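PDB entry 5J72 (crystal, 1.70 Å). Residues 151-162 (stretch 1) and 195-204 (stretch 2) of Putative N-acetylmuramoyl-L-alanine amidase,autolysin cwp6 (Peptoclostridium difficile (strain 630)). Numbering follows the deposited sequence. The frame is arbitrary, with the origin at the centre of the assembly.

Stretch 1 (151-162) GWKDGSSKVVIV
Stretch 2 195-204: STKAELKRLN

Where a helix ends, its last carbonyls lack their i+4 amide partners, and a neighbouring loop can supply donors. This region of a putative autolysin is a compact example. Helix 195-203 runs nearly antiparallel to strand 158-162 (159°, axes 9.9 Å apart at closest approach), with CA atoms paired G155–L203 at 4.0 Å, V159–L200 at 7.7 Å and I161–T196 at 9.5 Å, so the two stretches draw together toward the helix C-terminus.

There a type I turn, W152 to G155 (K153 phi/psi -64/-33, D154 -88/8), presents the carbonyls of W152 and K153 to R202. The arginine (t, t, p, chi4 77°) brings its guanidinium edge to the turn: NH1 donates to W152 O at 3.1 Å and NH2 to K153 O at 2.9 Å. W152 O also accepts from G155 N, at 3.0 Å. One helical turn earlier, E199 (t, p, chi3 6°) pairs with the same group in a salt bridge, OE1 taking R202 NE and OE2 taking R202 NH1, each at 2.8 Å; OE2 is also hydrogen-bonded elsewhere.

The helix's terminal carbonyl is met in return: S156 N donates to L203 O at 3.1 Å, nearly straight at 167°. Beside it G155, at phi/psi 107/178, places CA 3.5 Å from L203 O; a CB there would come tight against that oxygen and jam against the preceding carbonyl. S156 is extended (-154/134), and its t hydroxyl donates from OG to K158 O at 2.7 Å. N204 leaves the helix at 49/54.

Beside this polar network, apolar groups pack; 423 Å² is buried in all, most by L203. L203 (m, t) sets CD2 3.8 Å from CB of W152 (-136/50; m, chi2 -93°) and CD1 3.6 Å from V159 CG2. V159 (t) and I161 point CA-to-CB toward the helix, their branched aliphatic chains suiting a buried strand. V159 CG1 reaches CD2 of L200 (m, t) at 4.0 Å, while I161 (m, m) brings CD1 4.2 Å from CG2 of T196 (m). T196 OG1 and W152 NE1 are hydrogen-bonded elsewhere.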

# COMPACT_ATOMS: atom_id res chain seq x y z
N GLY A 151 3.85 17.21 7.46
CA GLY A 151 5.27 17.03 7.18
C GLY A 151 6.03 18.34 6.96
O GLY A 151 7.27 18.36 6.87
N TRP A 152 5.27 19.46 6.85
CA TRP A 152 5.90 20.79 6.53
C TRP A 152 5.29 21.83 7.45
O TRP A 152 4.87 22.92 7.04
CB TRP A 152 5.59 21.13 5.01
CG TRP A 152 6.29 20.16 4.12
CD1 TRP A 152 7.52 20.32 3.54
CD2 TRP A 152 5.81 18.85 3.72
NE1 TRP A 152 7.84 19.20 2.79
CE2 TRP A 152 6.81 18.28 2.88
CE3 TRP A 152 4.66 18.10 3.99
CZ2 TRP A 152 6.66 17.00 2.30
CZ3 TRP A 152 4.52 16.82 3.43
CH2 TRP A 152 5.51 16.29 2.59
N LYS A 153 5.29 21.53 8.76
CA LYS A 153 4.69 22.47 9.71
C LYS A 153 5.49 23.79 9.71
O LYS A 153 4.93 24.89 9.85
CB LYS A 153 4.71 21.85 11.12
CG LYS A 153 4.06 22.80 12.15
CD LYS A 153 2.60 22.94 11.82
CE LYS A 153 1.92 23.90 12.77
N ASP A 154 6.78 23.67 9.50
CA ASP A 154 7.62 24.86 9.51
C ASP A 154 7.70 25.52 8.14
O ASP A 154 8.53 26.42 7.94
CB ASP A 154 9.06 24.48 9.96
CG ASP A 154 9.69 23.38 9.12
OD1 ASP A 154 10.90 23.38 8.97
OD2 ASP A 154 8.95 22.54 8.60
N GLY A 155 6.92 25.05 7.19
CA GLY A 155 6.89 25.72 5.88
C GLY A 155 7.59 24.93 4.79
O GLY A 155 8.17 23.87 5.04
N SER A 156 7.56 25.45 3.55
CA SER A 156 8.24 24.75 2.45
C SER A 156 8.61 25.78 1.39
O SER A 156 7.73 26.58 1.03
CB SER A 156 7.29 23.73 1.81
OG SER A 156 8.08 22.95 0.91
N SER A 157 9.85 25.75 0.85
CA SER A 157 10.14 26.80 -0.16
C SER A 157 9.49 26.46 -1.50
O SER A 157 9.28 27.35 -2.31
CB SER A 157 11.65 27.01 -0.30
OG SER A 157 12.19 25.80 -0.78
N LYS A 158 9.16 25.19 -1.73
CA LYS A 158 8.48 24.79 -2.96
C LYS A 158 7.17 24.06 -2.63
O LYS A 158 7.07 23.41 -1.57
CB LYS A 158 9.32 23.80 -3.78
CG LYS A 158 10.60 24.44 -4.35
CD LYS A 158 11.46 23.34 -5.09
CE LYS A 158 12.32 23.91 -6.19
NZ LYS A 158 13.39 24.70 -5.63
N VAL A 159 6.19 24.18 -3.49
CA VAL A 159 4.93 23.46 -3.40
C VAL A 159 4.63 22.95 -4.79
O VAL A 159 4.73 23.73 -5.76
CB VAL A 159 3.72 24.33 -2.91
CG1 VAL A 159 2.42 23.48 -2.88
CG2 VAL A 159 4.00 24.90 -1.49
N VAL A 160 4.24 21.67 -4.90
CA VAL A 160 3.84 21.10 -6.18
C VAL A 160 2.34 21.19 -6.26
O VAL A 160 1.63 20.91 -5.29
CB VAL A 160 4.34 19.66 -6.32
CG1 VAL A 160 3.75 18.97 -7.62
CG2 VAL A 160 5.86 19.68 -6.34
N ILE A 161 1.82 21.56 -7.42
CA ILE A 161 0.37 21.65 -7.53
C ILE A 161 -0.09 20.75 -8.70
O ILE A 161 0.55 20.74 -9.74
CB ILE A 161 0.05 23.13 -7.91
CG1 ILE A 161 0.20 24.07 -6.66
CG2 ILE A 161 -1.39 23.17 -8.45
CD1 ILE A 161 -1.03 24.03 -5.76
N VAL A 162 -1.15 20.03 -8.49
CA VAL A 162 -1.73 19.11 -9.49
C VAL A 162 -3.20 19.46 -9.48
O VAL A 162 -3.71 19.90 -8.47
CB VAL A 162 -1.49 17.67 -8.97
CG1 VAL A 162 -2.45 16.70 -9.63
CG2 VAL A 162 -0.00 17.29 -9.22
N SER A 195 -9.05 26.53 0.88
CA SER A 195 -8.21 25.62 1.64
C SER A 195 -6.77 25.67 1.01
O SER A 195 -5.82 25.92 1.77
CB SER A 195 -8.84 24.21 1.60
OG SER A 195 -8.93 23.74 0.26
N THR A 196 -6.61 25.52 -0.29
CA THR A 196 -5.27 25.57 -0.91
C THR A 196 -4.63 27.00 -0.78
O THR A 196 -3.45 27.13 -0.48
CB THR A 196 -5.37 25.20 -2.42
OG1 THR A 196 -5.87 23.86 -2.49
CG2 THR A 196 -4.00 25.30 -3.15
N LYS A 197 -5.44 28.06 -1.01
CA LYS A 197 -4.93 29.43 -0.90
C LYS A 197 -4.36 29.66 0.51
O LYS A 197 -3.28 30.20 0.63
CB LYS A 197 -6.12 30.38 -1.19
CG LYS A 197 -5.92 31.80 -0.66
CD LYS A 197 -7.16 32.70 -1.03
CE LYS A 197 -7.01 34.11 -0.48
NZ LYS A 197 -6.22 34.94 -1.43
N ALA A 198 -5.06 29.23 1.57
CA ALA A 198 -4.58 29.50 2.92
C ALA A 198 -3.35 28.67 3.25
O ALA A 198 -2.48 29.15 3.98
CB ALA A 198 -5.70 29.19 3.96
N GLU A 199 -3.27 27.42 2.73
CA GLU A 199 -2.08 26.64 3.07
C GLU A 199 -0.87 27.16 2.27
O GLU A 199 0.24 27.12 2.79
CB GLU A 199 -2.36 25.12 2.78
CG GLU A 199 -1.16 24.19 3.08
CD GLU A 199 -0.73 24.20 4.56
OE1 GLU A 199 -1.44 24.82 5.42
OE2 GLU A 199 0.31 23.56 4.88
N LEU A 200 -1.04 27.59 1.00
CA LEU A 200 0.05 28.19 0.26
C LEU A 200 0.55 29.42 1.10
O LEU A 200 1.75 29.61 1.27
CB LEU A 200 -0.39 28.75 -1.12
CG LEU A 200 -0.62 27.69 -2.20
CD1 LEU A 200 -1.23 28.32 -3.40
CD2 LEU A 200 0.74 27.07 -2.56
N LYS A 201 -0.36 30.23 1.62
CA LYS A 201 0.12 31.38 2.42
C LYS A 201 0.88 30.93 3.69
O LYS A 201 1.95 31.49 4.04
CB LYS A 201 -1.09 32.23 2.91
CG LYS A 201 -1.69 33.03 1.73
CD LYS A 201 -2.91 33.92 2.27
CE LYS A 201 -3.47 34.88 1.22
NZ LYS A 201 -2.53 36.04 0.89
N ARG A 202 0.36 29.93 4.35
CA ARG A 202 1.00 29.44 5.59
C ARG A 202 2.40 28.87 5.30
O ARG A 202 3.31 29.12 6.09
CB ARG A 202 0.12 28.30 6.21
CG ARG A 202 0.49 28.05 7.70
CD ARG A 202 -0.14 26.71 8.21
NE ARG A 202 0.38 25.55 7.48
CZ ARG A 202 1.58 25.03 7.72
NH1 ARG A 202 2.02 24.01 6.99
NH2 ARG A 202 2.36 25.53 8.69
N LEU A 203 2.55 28.11 4.21
CA LEU A 203 3.88 27.49 3.88
C LEU A 203 4.90 28.53 3.46
O LEU A 203 6.10 28.21 3.49
CB LEU A 203 3.75 26.50 2.67
CG LEU A 203 2.90 25.25 3.05
CD1 LEU A 203 2.48 24.48 1.80
CD2 LEU A 203 3.74 24.32 3.91
N ASN A 204 4.44 29.70 3.00
CA ASN A 204 5.29 30.82 2.52
C ASN A 204 6.37 30.33 1.49
O ASN A 204 7.57 30.51 1.68
CB ASN A 204 6.00 31.49 3.66
CG ASN A 204 6.53 32.89 3.14
OD1 ASN A 204 5.80 33.57 2.37
ND2 ASN A 204 7.68 33.26 3.43